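Local coordinates for protein acyl-CoA thioester hydrolase ybgC (Escherichia coli K-12, PDB 3GRH) that is a putative acyl-CoA thioesterase of the outer membrane that belongs to the pectinesterase family yet neither binds pectin nor has pectinesterase activity, at residues V235-V240 / P266-T271; F249-S254 / G286-D291; G145-G150 / E211-D216; N222-A227 / G244-F249; F77-A82 / T90-A95. One frame throughout, in Å; residues are numbered along the deposited sequence.

Interaction 1: residues V235-V240 / P266-T271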
# COMPACT_ATOMS: atom_id res chain seq x y z
N VAL A 235 1.77 11.11 -2.31
CA VAL A 235 0.70 10.79 -1.42
C VAL A 235 1.27 10.51 -0.03
O VAL A 235 2.28 9.86 0.08
CB VAL A 235 -0.06 9.62 -1.92
CG1 VAL A 235 -1.06 8.99 -0.92
CG2 VAL A 235 -0.70 9.98 -3.25
N GLN A 236 0.63 11.03 1.00
CA GLN A 236 1.06 10.85 2.38
C GLN A 236 -0.04 10.26 3.19
O GLN A 236 -1.14 10.79 3.20
CB GLN A 236 1.52 12.14 3.05
CG GLN A 236 2.72 12.77 2.36
CD GLN A 236 2.96 14.17 2.88
OE1 GLN A 236 3.43 14.29 4.03
NE2 GLN A 236 2.70 15.20 2.05
N ILE A 237 0.23 9.15 3.85
CA ILE A 237 -0.79 8.46 4.69
C ILE A 237 -0.15 8.36 6.06
O ILE A 237 0.94 7.74 6.19
CB ILE A 237 -1.04 7.07 4.11
CG1 ILE A 237 -1.74 7.24 2.77
CG2 ILE A 237 -1.89 6.29 5.05
CD1 ILE A 237 -1.73 6.00 1.94
N ASN A 238 -0.76 9.00 7.08
CA ASN A 238 -0.14 9.08 8.39
C ASN A 238 -1.16 8.69 9.46
O ASN A 238 -2.27 9.18 9.48
CB ASN A 238 0.41 10.48 8.68
CG ASN A 238 0.98 10.56 10.05
OD1 ASN A 238 0.48 11.34 10.93
ND2 ASN A 238 1.98 9.74 10.31
N ASN A 239 -0.77 7.77 10.33
CA ASN A 239 -1.67 7.35 11.46
C ASN A 239 -3.00 6.90 10.96
O ASN A 239 -4.04 7.39 11.39
CB ASN A 239 -1.82 8.46 12.48
CG ASN A 239 -2.39 7.98 13.80
OD1 ASN A 239 -2.21 6.81 14.18
ND2 ASN A 239 -3.13 8.87 14.46
N VAL A 240 -2.98 5.98 10.00
CA VAL A 240 -4.19 5.38 9.39
C VAL A 240 -4.19 3.91 9.68
O VAL A 240 -3.14 3.26 9.66
CB VAL A 240 -4.29 5.72 7.89
CG1 VAL A 240 -5.36 4.89 7.11
CG2 VAL A 240 -4.56 7.18 7.71
N PRO A 266 4.65 6.72 -9.41
CA PRO A 266 4.10 7.45 -8.27
C PRO A 266 4.77 7.11 -6.99
O PRO A 266 5.13 5.97 -6.80
CB PRO A 266 2.69 6.99 -8.18
CG PRO A 266 2.76 5.64 -8.93
CD PRO A 266 3.67 5.81 -9.98
N ARG A 267 4.99 8.14 -6.15
CA ARG A 267 5.64 7.99 -4.87
C ARG A 267 4.64 8.22 -3.71
O ARG A 267 3.89 9.19 -3.71
CB ARG A 267 6.70 9.06 -4.73
CG ARG A 267 7.77 8.90 -5.77
CD ARG A 267 8.62 10.12 -5.97
NE ARG A 267 7.90 11.23 -6.56
CZ ARG A 267 8.44 12.40 -6.88
NH1 ARG A 267 9.71 12.61 -6.67
NH2 ARG A 267 7.68 13.35 -7.43
N THR A 268 4.69 7.30 -2.77
CA THR A 268 3.81 7.32 -1.58
C THR A 268 4.63 7.15 -0.32
O THR A 268 5.50 6.28 -0.27
CB THR A 268 2.77 6.15 -1.72
OG1 THR A 268 2.09 6.28 -2.99
CG2 THR A 268 1.75 6.15 -0.63
N LEU A 269 4.28 7.89 0.72
CA LEU A 269 4.90 7.74 2.04
C LEU A 269 3.82 7.33 3.02
O LEU A 269 2.84 8.08 3.19
CB LEU A 269 5.52 9.08 2.52
CG LEU A 269 6.12 9.03 3.92
CD1 LEU A 269 7.25 8.04 3.93
CD2 LEU A 269 6.51 10.40 4.27
N VAL A 270 4.00 6.20 3.69
CA VAL A 270 3.04 5.71 4.71
C VAL A 270 3.80 5.69 6.03
O VAL A 270 4.87 5.06 6.14
CB VAL A 270 2.58 4.28 4.39
CG1 VAL A 270 1.60 3.72 5.50
CG2 VAL A 270 1.95 4.20 3.01
N THR A 271 3.36 6.48 7.00
CA THR A 271 4.00 6.58 8.28
C THR A 271 3.06 6.29 9.45
O THR A 271 1.84 6.63 9.39
CB THR A 271 4.58 7.99 8.50
OG1 THR A 271 3.56 9.01 8.30
CG2 THR A 271 5.73 8.26 7.49
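The carboxamide of Asn238 is the flat group that meets Thr271. From Asn238 ND2 a 2.7 Å hydrogen bond reaches Thr271 OG1, which sits 24° out of the amide plane; a second, weak bond from the same ND2 goes to Thr271 O. CG stands anti to the backbone N (chi1 177°), which turns the amide toward Thr271 and, just past that strand, Asn272, whose OD1 also accepts from ND2. Asn238 OD1 accepts a weak bond from Gln206 NE2.

The backbones behind it run in register as a parallel pair, their axes 8° apart. Leu269 N donates to Val235 O at 2.9 Å, and the ladder goes on from Ile237 N to Leu269 O and from Thr271 N to Ile237 O. Where the chain turns its corner, Asn239 N continues the series to Thr271 O at 3.0 Å. Val235 and Thr268 stand side by side on the buried face, CG1 of the former 4.0 Å from CG2 of the latter.

This is the rung-to-rung stacking of a parallel beta-helix: strand 204-206 flanks 235-238 on one side, strand 287-291 flanks 267-271 on the other, and Val235 and Ile237 pack inward on strand 228-230.

Interaction 2: residues F249-S254 / G286-D291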
# COMPACT_ATOMS: atom_id res chain seq x y z
N PHE A 249 -3.95 -3.16 0.72
CA PHE A 249 -3.43 -1.90 0.25
C PHE A 249 -2.84 -2.15 -1.14
O PHE A 249 -2.00 -3.01 -1.28
CB PHE A 249 -2.41 -1.42 1.25
CG PHE A 249 -1.79 -0.07 0.90
CD1 PHE A 249 -2.56 1.00 0.40
CD2 PHE A 249 -0.47 0.15 1.11
CE1 PHE A 249 -1.97 2.23 0.15
CE2 PHE A 249 0.11 1.38 0.82
CZ PHE A 249 -0.63 2.39 0.37
N PHE A 250 -3.29 -1.38 -2.15
CA PHE A 250 -2.88 -1.59 -3.53
C PHE A 250 -2.40 -0.26 -4.07
O PHE A 250 -3.11 0.73 -4.00
CB PHE A 250 -4.05 -2.07 -4.36
CG PHE A 250 -3.65 -2.98 -5.48
CD1 PHE A 250 -3.92 -4.31 -5.42
CD2 PHE A 250 -2.83 -2.54 -6.50
CE1 PHE A 250 -3.49 -5.20 -6.42
CE2 PHE A 250 -2.38 -3.38 -7.51
CZ PHE A 250 -2.72 -4.71 -7.48
N VAL A 251 -1.16 -0.21 -4.54
CA VAL A 251 -0.74 0.97 -5.23
C VAL A 251 -0.63 0.67 -6.70
O VAL A 251 -0.30 -0.42 -7.10
CB VAL A 251 0.54 1.48 -4.75
CG1 VAL A 251 0.34 1.99 -3.28
CG2 VAL A 251 1.60 0.43 -4.70
N THR A 252 -0.99 1.62 -7.54
CA THR A 252 -0.80 1.45 -8.93
C THR A 252 -0.30 2.73 -9.55
O THR A 252 -0.18 3.77 -8.88
CB THR A 252 -2.07 1.03 -9.73
OG1 THR A 252 -2.71 2.20 -10.24
CG2 THR A 252 -3.11 0.15 -8.98
N ASN A 253 0.10 2.63 -10.78
CA ASN A 253 0.59 3.71 -11.57
C ASN A 253 -0.38 4.03 -12.72
O ASN A 253 -0.02 4.62 -13.71
CB ASN A 253 2.03 3.47 -12.11
CG ASN A 253 2.12 2.43 -13.11
OD1 ASN A 253 1.25 1.59 -13.20
ND2 ASN A 253 3.26 2.39 -13.81
N SER A 254 -1.61 3.64 -12.56
CA SER A 254 -2.63 3.88 -13.53
C SER A 254 -2.90 5.34 -13.75
O SER A 254 -2.82 6.19 -12.82
CB SER A 254 -3.92 3.25 -12.99
OG SER A 254 -5.02 3.46 -13.86
N GLY A 286 4.58 1.02 -7.88
CA GLY A 286 4.76 2.38 -7.36
C GLY A 286 5.90 2.28 -6.37
O GLY A 286 6.25 1.20 -5.89
N ALA A 287 6.48 3.43 -6.05
CA ALA A 287 7.51 3.53 -5.09
C ALA A 287 6.85 3.93 -3.77
O ALA A 287 6.24 5.04 -3.68
CB ALA A 287 8.42 4.59 -5.49
N VAL A 288 6.92 3.06 -2.78
CA VAL A 288 6.22 3.30 -1.51
C VAL A 288 7.22 3.13 -0.41
O VAL A 288 7.90 2.11 -0.36
CB VAL A 288 5.05 2.34 -1.26
CG1 VAL A 288 4.25 2.86 -0.03
CG2 VAL A 288 4.19 2.26 -2.53
N VAL A 289 7.30 4.08 0.52
CA VAL A 289 8.10 3.99 1.72
C VAL A 289 7.19 3.86 2.92
O VAL A 289 6.29 4.68 3.03
CB VAL A 289 9.03 5.18 1.86
CG1 VAL A 289 9.71 5.16 3.25
CG2 VAL A 289 10.10 5.29 0.74
N PHE A 290 7.38 2.83 3.73
CA PHE A 290 6.62 2.59 4.96
C PHE A 290 7.57 2.84 6.08
O PHE A 290 8.56 2.15 6.18
CB PHE A 290 6.20 1.12 5.02
CG PHE A 290 5.27 0.72 3.94
CD1 PHE A 290 3.91 0.90 4.15
CD2 PHE A 290 5.71 0.14 2.77
CE1 PHE A 290 3.00 0.52 3.20
CE2 PHE A 290 4.76 -0.23 1.81
CZ PHE A 290 3.41 0.01 2.05
N ASP A 291 7.29 3.80 6.94
CA ASP A 291 8.15 4.12 8.09
C ASP A 291 7.32 3.97 9.36
O ASP A 291 6.19 4.49 9.45
CB ASP A 291 8.78 5.47 7.95
CG ASP A 291 9.94 5.72 8.94
OD1 ASP A 291 10.56 6.80 8.82
OD2 ASP A 291 10.27 4.87 9.82
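Phe249 and Phe290 approach each other across the interior of the parallel beta-helix, from strands 249-251 and 287-291 on different faces of the coil. The evidence for separate sheets is geometric: the strand axes come no closer than 9.5 Å, their directions differ by 142°, and no hydrogen bond joins the segments. The contact is made mostly by apolar side chains, with the Gly286 backbone beside Val251 CG2.

The two aromatic side chains slide past one another in opposite senses. Phe290 CZ arrives at the rim of the Phe249 ring, near its plane, and lies 3.8 Å from Phe249 CE2. Phe249 extends this far inward because its CG is anti to the backbone N (chi1 -179°). Within the second strand, Val288 CG1 sits over one face of the Phe290 ring, offset toward the rim, and outside the pair Phe295 makes an edge-to-face contact with Phe290. The side chain of Phe249 is about 9 Å from that of Asp280, the predicted nucleophile, which puts this hydrophobic interior close to the putative active site.

Phe249, Val251, Val288 and Phe290 are all buried, and Phe321 covers both valines from the next strand. One step along from the rings, Val251 and Val288 cross obliquely. Both methyls of Val251 bear on a single branch of its partner: Val251 CG1 is 3.9 Å from Val288 CG2, and Val251 CG2 makes the other half of the contact, 3.8 Å from the same Val288 CG2.

Interaction 3: residues G145-G150 / E211-D216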
# COMPACT_ATOMS: atom_id res chain seq x y z
N GLY A 145 -15.91 2.11 5.18
CA GLY A 145 -15.91 0.71 4.79
C GLY A 145 -17.04 0.36 3.83
O GLY A 145 -18.07 1.01 3.70
N LEU A 146 -16.79 -0.72 3.13
CA LEU A 146 -17.79 -1.38 2.27
C LEU A 146 -17.23 -2.80 2.00
O LEU A 146 -16.01 -2.99 2.12
CB LEU A 146 -18.01 -0.65 0.94
CG LEU A 146 -19.22 -0.99 0.14
CD1 LEU A 146 -20.47 -0.58 0.91
CD2 LEU A 146 -19.13 -0.34 -1.24
N SER A 147 -18.07 -3.76 1.65
CA SER A 147 -17.62 -5.11 1.28
C SER A 147 -17.64 -5.23 -0.21
O SER A 147 -18.70 -5.17 -0.83
CB SER A 147 -18.52 -6.18 1.86
OG SER A 147 -18.47 -6.16 3.27
N LEU A 148 -16.48 -5.40 -0.84
CA LEU A 148 -16.40 -5.60 -2.27
C LEU A 148 -15.36 -6.66 -2.59
O LEU A 148 -14.28 -6.69 -2.02
CB LEU A 148 -15.96 -4.36 -2.98
CG LEU A 148 -16.84 -3.15 -2.89
CD1 LEU A 148 -16.06 -1.95 -3.54
CD2 LEU A 148 -18.27 -3.37 -3.49
N ASP A 149 -15.72 -7.58 -3.44
CA ASP A 149 -14.87 -8.73 -3.80
C ASP A 149 -14.60 -8.68 -5.30
O ASP A 149 -15.52 -8.54 -6.07
CB ASP A 149 -15.62 -10.00 -3.46
CG ASP A 149 -14.82 -11.32 -3.64
OD1 ASP A 149 -13.85 -11.48 -4.42
OD2 ASP A 149 -15.22 -12.33 -2.95
N GLY A 150 -13.36 -8.82 -5.70
CA GLY A 150 -13.01 -8.86 -7.13
C GLY A 150 -13.74 -9.93 -7.90
O GLY A 150 -13.93 -9.76 -9.05
N GLU A 211 -11.50 0.15 5.62
CA GLU A 211 -11.65 -1.32 5.76
C GLU A 211 -12.47 -1.80 4.56
O GLU A 211 -13.52 -1.26 4.25
CB GLU A 211 -12.32 -1.67 7.08
CG GLU A 211 -12.48 -3.14 7.34
CD GLU A 211 -12.84 -3.51 8.75
OE1 GLU A 211 -12.12 -3.04 9.67
OE2 GLU A 211 -13.78 -4.32 8.93
N ASN A 212 -12.00 -2.86 3.92
CA ASN A 212 -12.87 -3.69 3.08
C ASN A 212 -13.43 -4.78 3.97
O ASN A 212 -12.69 -5.61 4.47
CB ASN A 212 -12.17 -4.21 1.84
CG ASN A 212 -13.10 -4.78 0.85
OD1 ASN A 212 -14.00 -5.52 1.26
ND2 ASN A 212 -12.88 -4.55 -0.46
N THR A 213 -14.71 -4.63 4.23
CA THR A 213 -15.38 -5.35 5.31
C THR A 213 -15.79 -6.75 4.82
O THR A 213 -16.46 -7.51 5.57
CB THR A 213 -16.56 -4.56 5.82
OG1 THR A 213 -17.45 -4.23 4.74
CG2 THR A 213 -16.14 -3.22 6.41
N LEU A 214 -15.36 -7.19 3.66
CA LEU A 214 -15.60 -8.60 3.24
C LEU A 214 -15.08 -9.60 4.29
O LEU A 214 -15.80 -10.54 4.71
CB LEU A 214 -14.96 -8.86 1.89
CG LEU A 214 -15.30 -10.11 1.14
CD1 LEU A 214 -16.73 -9.99 0.54
CD2 LEU A 214 -14.27 -10.40 0.04
N GLY A 215 -13.92 -9.32 4.83
CA GLY A 215 -13.44 -10.00 5.99
C GLY A 215 -13.54 -11.49 5.93
O GLY A 215 -13.06 -12.10 4.97
N ASP A 216 -14.11 -12.08 6.98
CA ASP A 216 -14.17 -13.54 7.07
C ASP A 216 -15.51 -14.11 6.56
O ASP A 216 -15.93 -15.27 6.88
CB ASP A 216 -13.84 -13.97 8.49
CG ASP A 216 -12.52 -13.36 9.04
OD1 ASP A 216 -11.45 -13.36 8.35
OD2 ASP A 216 -12.55 -12.88 10.20
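Glu211 begins the contact through its backbone, its O receiving a CA-H...O approach from Gly145 CA at 3.1 Å in a short parallel bridge. Asn212 follows and makes two of the hydrogen bonds across the contact. Its CG is anti to the backbone N (chi1 -167°), which places the amide alongside the chain of Ser147 and Leu148. ND2 donates to Leu148 O at 3.0 Å, on a lone pair in the carbonyl plane, and has a second acceptor in Val226 O. OD1 takes Leu148 N at 3.3 Å and also Leu214 N at 3.2 Å, the latter closing an Asx turn.

Thr213 N then donates to Leu146 O at 3.0 Å, well above the carbonyl plane (49° out of it). The hydroxyls of Thr213 and Ser147 share a short hydrogen bond, OG1 to OG 2.6 Å. Leu214 ends the walk: its CD2 lies against Asp149, 3.7 Å from OD2 and also near CB; OD1 is bonded to Gly151 N and OD2 to His223 ND1.

Where strands 142-146 and 208-212, parallel neighbours in the beta-helix, stop, the amide of Asn212 takes the place of the next pair of backbone bonds. It satisfies both polar groups of Leu148, and the bonds on both its atoms should fix the rotation of this buried side chain.

Interaction 4: residues N222-A227 / G244-F249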
# COMPACT_ATOMS: atom_id res chain seq x y z
N ASN A 222 -9.19 -17.33 -3.56
CA ASN A 222 -8.92 -16.01 -4.11
C ASN A 222 -10.13 -15.10 -3.96
O ASN A 222 -11.20 -15.33 -4.57
CB ASN A 222 -8.52 -16.17 -5.59
CG ASN A 222 -8.14 -14.84 -6.24
OD1 ASN A 222 -7.29 -14.13 -5.75
ND2 ASN A 222 -8.77 -14.53 -7.39
N HIS A 223 -9.97 -14.04 -3.15
CA HIS A 223 -10.98 -13.06 -2.89
C HIS A 223 -10.38 -11.70 -2.71
O HIS A 223 -10.34 -11.21 -1.60
CB HIS A 223 -11.73 -13.46 -1.62
CG HIS A 223 -12.54 -14.70 -1.80
ND1 HIS A 223 -13.66 -14.72 -2.59
CD2 HIS A 223 -12.42 -15.93 -1.26
CE1 HIS A 223 -14.18 -15.95 -2.57
NE2 HIS A 223 -13.44 -16.71 -1.77
N PRO A 224 -9.91 -11.10 -3.81
CA PRO A 224 -9.29 -9.77 -3.71
C PRO A 224 -10.31 -8.80 -3.17
O PRO A 224 -11.42 -8.68 -3.68
CB PRO A 224 -8.91 -9.46 -5.15
CG PRO A 224 -9.06 -10.74 -5.86
CD PRO A 224 -10.05 -11.55 -5.20
N ALA A 225 -9.94 -8.02 -2.18
CA ALA A 225 -10.83 -7.08 -1.61
C ALA A 225 -10.02 -5.90 -1.04
O ALA A 225 -9.75 -5.81 0.19
CB ALA A 225 -11.64 -7.77 -0.57
N VAL A 226 -9.75 -4.97 -1.93
CA VAL A 226 -8.90 -3.85 -1.58
C VAL A 226 -9.60 -2.90 -0.66
O VAL A 226 -10.77 -2.54 -0.88
CB VAL A 226 -8.43 -3.12 -2.89
CG1 VAL A 226 -7.59 -1.91 -2.53
CG2 VAL A 226 -7.70 -4.07 -3.83
N ALA A 227 -8.89 -2.46 0.38
CA ALA A 227 -9.34 -1.42 1.27
C ALA A 227 -9.00 -0.07 0.67
O ALA A 227 -9.84 0.71 0.43
CB ALA A 227 -8.73 -1.58 2.62
N GLY A 244 -7.94 -5.27 6.02
CA GLY A 244 -8.47 -6.19 5.05
C GLY A 244 -7.99 -7.60 5.29
O GLY A 244 -7.64 -7.96 6.42
N ARG A 245 -8.03 -8.35 4.19
CA ARG A 245 -7.57 -9.76 4.18
C ARG A 245 -6.70 -9.88 2.95
O ARG A 245 -5.52 -9.58 3.02
CB ARG A 245 -8.67 -10.73 4.23
CG ARG A 245 -9.50 -10.68 5.47
CD ARG A 245 -8.82 -11.17 6.65
NE ARG A 245 -9.74 -11.08 7.81
CZ ARG A 245 -9.68 -10.14 8.76
NH1 ARG A 245 -8.78 -9.17 8.74
NH2 ARG A 245 -10.53 -10.20 9.81
N GLN A 246 -7.27 -10.17 1.78
CA GLN A 246 -6.44 -10.26 0.55
C GLN A 246 -6.39 -8.95 -0.19
O GLN A 246 -7.39 -8.37 -0.48
CB GLN A 246 -6.96 -11.38 -0.37
CG GLN A 246 -6.11 -11.71 -1.50
CD GLN A 246 -6.70 -12.67 -2.45
OE1 GLN A 246 -7.35 -13.60 -2.02
NE2 GLN A 246 -6.53 -12.42 -3.77
N ASN A 247 -5.18 -8.47 -0.45
CA ASN A 247 -4.90 -7.25 -1.20
C ASN A 247 -5.42 -6.00 -0.48
O ASN A 247 -5.89 -5.05 -1.14
CB ASN A 247 -5.51 -7.30 -2.60
CG ASN A 247 -4.95 -8.38 -3.48
OD1 ASN A 247 -5.70 -9.27 -3.92
ND2 ASN A 247 -3.65 -8.32 -3.77
N THR A 248 -5.18 -5.87 0.83
CA THR A 248 -5.59 -4.74 1.59
C THR A 248 -5.22 -3.35 1.06
O THR A 248 -6.09 -2.49 0.95
CB THR A 248 -5.03 -4.92 2.98
OG1 THR A 248 -5.52 -6.15 3.54
CG2 THR A 248 -5.44 -3.79 3.84
N PHE A 249 -3.95 -3.16 0.72
CA PHE A 249 -3.43 -1.90 0.25
C PHE A 249 -2.84 -2.15 -1.14
O PHE A 249 -2.00 -3.01 -1.28
CB PHE A 249 -2.41 -1.42 1.25
CG PHE A 249 -1.79 -0.07 0.90
CD1 PHE A 249 -2.56 1.00 0.40
CD2 PHE A 249 -0.47 0.15 1.11
CE1 PHE A 249 -1.97 2.23 0.15
CE2 PHE A 249 0.11 1.38 0.82
CZ PHE A 249 -0.63 2.39 0.37
O HOH W 1 -9.98 -11.19 1.10
O HOH W 2 -9.24 -7.59 1.85
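Gln246 reaches across to Asn222 and His223 with an extended side chain. CB lies 3.6 Å from His223 O. CG is anti to the backbone N (chi1 -171°) and the chain stays straight beyond it, which brings the terminal amide beside Pro224 and close to Asn222. CD comes within 3.6 Å of His223 N. OE1 accepts from that same His223 N at 2.9 Å in a nearly linear bond (173°), although the donor stands above the carbonyl plane. NE2 donates to Asn222 OD1 at 2.7 Å, this time with the acceptor in the Gln246 amide plane, and to Asn247 OD1 at 3.3 Å. Pro224 CG covers the same nitrogen. Three bonds therefore hold the amide in one orientation.

The main chain adds Ala225 N to Gln246 O at 3.1 Å and Ala227 N to Thr248 O. Two waters bridge the segments, one linking His223 O to Gln246 N, the other Ala225 O to Arg245 N and Gln246 O.

The Asn247 side chain lies about 4 Å from that of Asp280, the predicted nucleophile, and Gln246 is near Arg340, which by similarity probably binds substrate. These paired loops join strand 208-212 to 228-230 and strand 240-243 to 249-251, stacking successive corners of the beta-helix.

Interaction 5: residues F77-A82 / T90-A95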
# COMPACT_ATOMS: atom_id res chain seq x y z
N PHE A 77 -14.33 21.54 4.63
CA PHE A 77 -15.53 20.73 4.69
C PHE A 77 -15.48 19.84 5.92
O PHE A 77 -14.41 19.49 6.41
CB PHE A 77 -15.62 19.84 3.47
CG PHE A 77 -15.60 20.60 2.19
CD1 PHE A 77 -16.75 21.20 1.74
CD2 PHE A 77 -14.43 20.80 1.49
CE1 PHE A 77 -16.77 21.98 0.57
CE2 PHE A 77 -14.43 21.54 0.33
CZ PHE A 77 -15.59 22.12 -0.13
N VAL A 78 -16.68 19.58 6.45
CA VAL A 78 -16.84 18.69 7.59
C VAL A 78 -17.88 17.62 7.33
O VAL A 78 -19.03 17.96 7.07
CB VAL A 78 -17.25 19.41 8.85
CG1 VAL A 78 -17.27 18.41 9.98
CG2 VAL A 78 -16.27 20.55 9.17
N VAL A 79 -17.50 16.35 7.48
CA VAL A 79 -18.40 15.24 7.25
C VAL A 79 -18.78 14.71 8.61
O VAL A 79 -17.92 14.54 9.50
CB VAL A 79 -17.72 14.14 6.42
CG1 VAL A 79 -18.67 13.01 6.22
CG2 VAL A 79 -17.21 14.63 5.06
N GLY A 80 -20.07 14.47 8.81
CA GLY A 80 -20.54 14.07 10.10
C GLY A 80 -21.97 13.66 10.03
O GLY A 80 -22.58 13.67 8.96
N PRO A 81 -22.56 13.39 11.19
CA PRO A 81 -23.97 13.02 11.26
C PRO A 81 -24.83 14.21 10.92
O PRO A 81 -24.51 15.34 11.28
CB PRO A 81 -24.17 12.62 12.71
CG PRO A 81 -22.94 13.00 13.45
CD PRO A 81 -21.92 13.48 12.52
N ALA A 82 -25.95 13.94 10.26
CA ALA A 82 -26.89 14.98 9.91
C ALA A 82 -27.42 15.76 11.13
O ALA A 82 -27.81 15.19 12.16
CB ALA A 82 -28.01 14.40 9.12
N THR A 90 -22.86 14.65 4.71
CA THR A 90 -23.09 13.42 5.50
C THR A 90 -22.40 12.20 4.92
O THR A 90 -22.43 11.10 5.50
CB THR A 90 -24.57 13.15 5.67
OG1 THR A 90 -25.17 13.17 4.38
CG2 THR A 90 -25.21 14.26 6.57
N THR A 91 -21.85 12.35 3.73
CA THR A 91 -21.04 11.29 3.14
C THR A 91 -19.74 11.87 2.71
O THR A 91 -19.62 13.06 2.41
CB THR A 91 -21.65 10.58 1.90
OG1 THR A 91 -21.64 11.44 0.75
CG2 THR A 91 -22.99 10.09 2.18
N ILE A 92 -18.73 11.01 2.65
CA ILE A 92 -17.40 11.49 2.36
C ILE A 92 -17.27 11.81 0.89
O ILE A 92 -16.70 12.86 0.50
CB ILE A 92 -16.32 10.51 2.79
CG1 ILE A 92 -16.45 10.25 4.32
CG2 ILE A 92 -14.99 11.00 2.35
CD1 ILE A 92 -15.59 9.21 4.84
N GLN A 93 -17.92 11.00 0.06
CA GLN A 93 -17.92 11.28 -1.37
C GLN A 93 -18.51 12.63 -1.69
O GLN A 93 -17.97 13.32 -2.55
CB GLN A 93 -18.64 10.22 -2.19
CG GLN A 93 -18.49 10.36 -3.67
CD GLN A 93 -17.11 10.04 -4.12
OE1 GLN A 93 -16.72 8.91 -4.01
NE2 GLN A 93 -16.42 10.99 -4.70
N ALA A 94 -19.57 13.04 -1.00
CA ALA A 94 -20.16 14.34 -1.26
C ALA A 94 -19.22 15.49 -0.95
O ALA A 94 -19.24 16.54 -1.65
CB ALA A 94 -21.46 14.44 -0.47
N ALA A 95 -18.45 15.37 0.13
CA ALA A 95 -17.50 16.38 0.49
C ALA A 95 -16.36 16.40 -0.50
O ALA A 95 -15.86 17.43 -0.82
CB ALA A 95 -16.92 16.14 1.92
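Phe77 meets Ala95 first: its CB is 4.2 Å from Ala95 CB, and one ring face looks onto Ala95 O, which lies over the centre of the ring 4.3 Å above its plane. After Val78, which points away, Val79 makes the main contact. Its CG2, anti to the carbonyl carbon, presses on Ala95 CB at 3.5 Å, closer than ordinary van der Waals packing. The other branch, CG1, is anti to the backbone N (chi1 180°) and touches Ile92 CG1 at 4.0 Å and the backbone of Thr91 at its C atom, 3.8 Å away. Val79 is thus wedged into the first turn of the helix.

Gly80 changes the contact from side chain to backbone: Thr90 CA points its hydrogen at Gly80 O, CA to O 3.5 Å, with an angle of 158° at the hydrogen. Ala82 finishes the walk at the surface, CB against Thr90 CG2 at 3.8 Å.

Strand 77-79, helix 92-100 and strand 108-112 form a beta-alpha-beta unit at the edge of the sheet, and Ile110 of the third element touches Phe77, Val79 and Ala95. No hydrogen bond crosses between the two segments. The N-cap bond, Thr91 OG1 accepting from Ala94 N at 3.1 Å, lies within the helix segment, and strand and helix are joined by close packing that is largely apolar apart from the CA-H...O approach.

Interactions 1 and 2 share the sheet in which strands 267-271 and 287-291 are neighbours, but differ in kind: the first is a ladder of backbone bonds between neighbouring coils, the second a fully buried hydrocarbon contact through the interior. Phe249 lies at the end of interaction 4 and in interaction 2, so the two adjoin, the polar, water-containing loops being nearer the predicted nucleophile. Interaction 3 abuts interaction 4, their centres about 8 Å apart; both use a side-chain amide where the chains are not in regular strands, though interaction 3 is nearer the surface. Interaction 5 touches none of the others: partly exposed and about 25 Å from the chain centre, it packs helix on strand without hydrogen bonds.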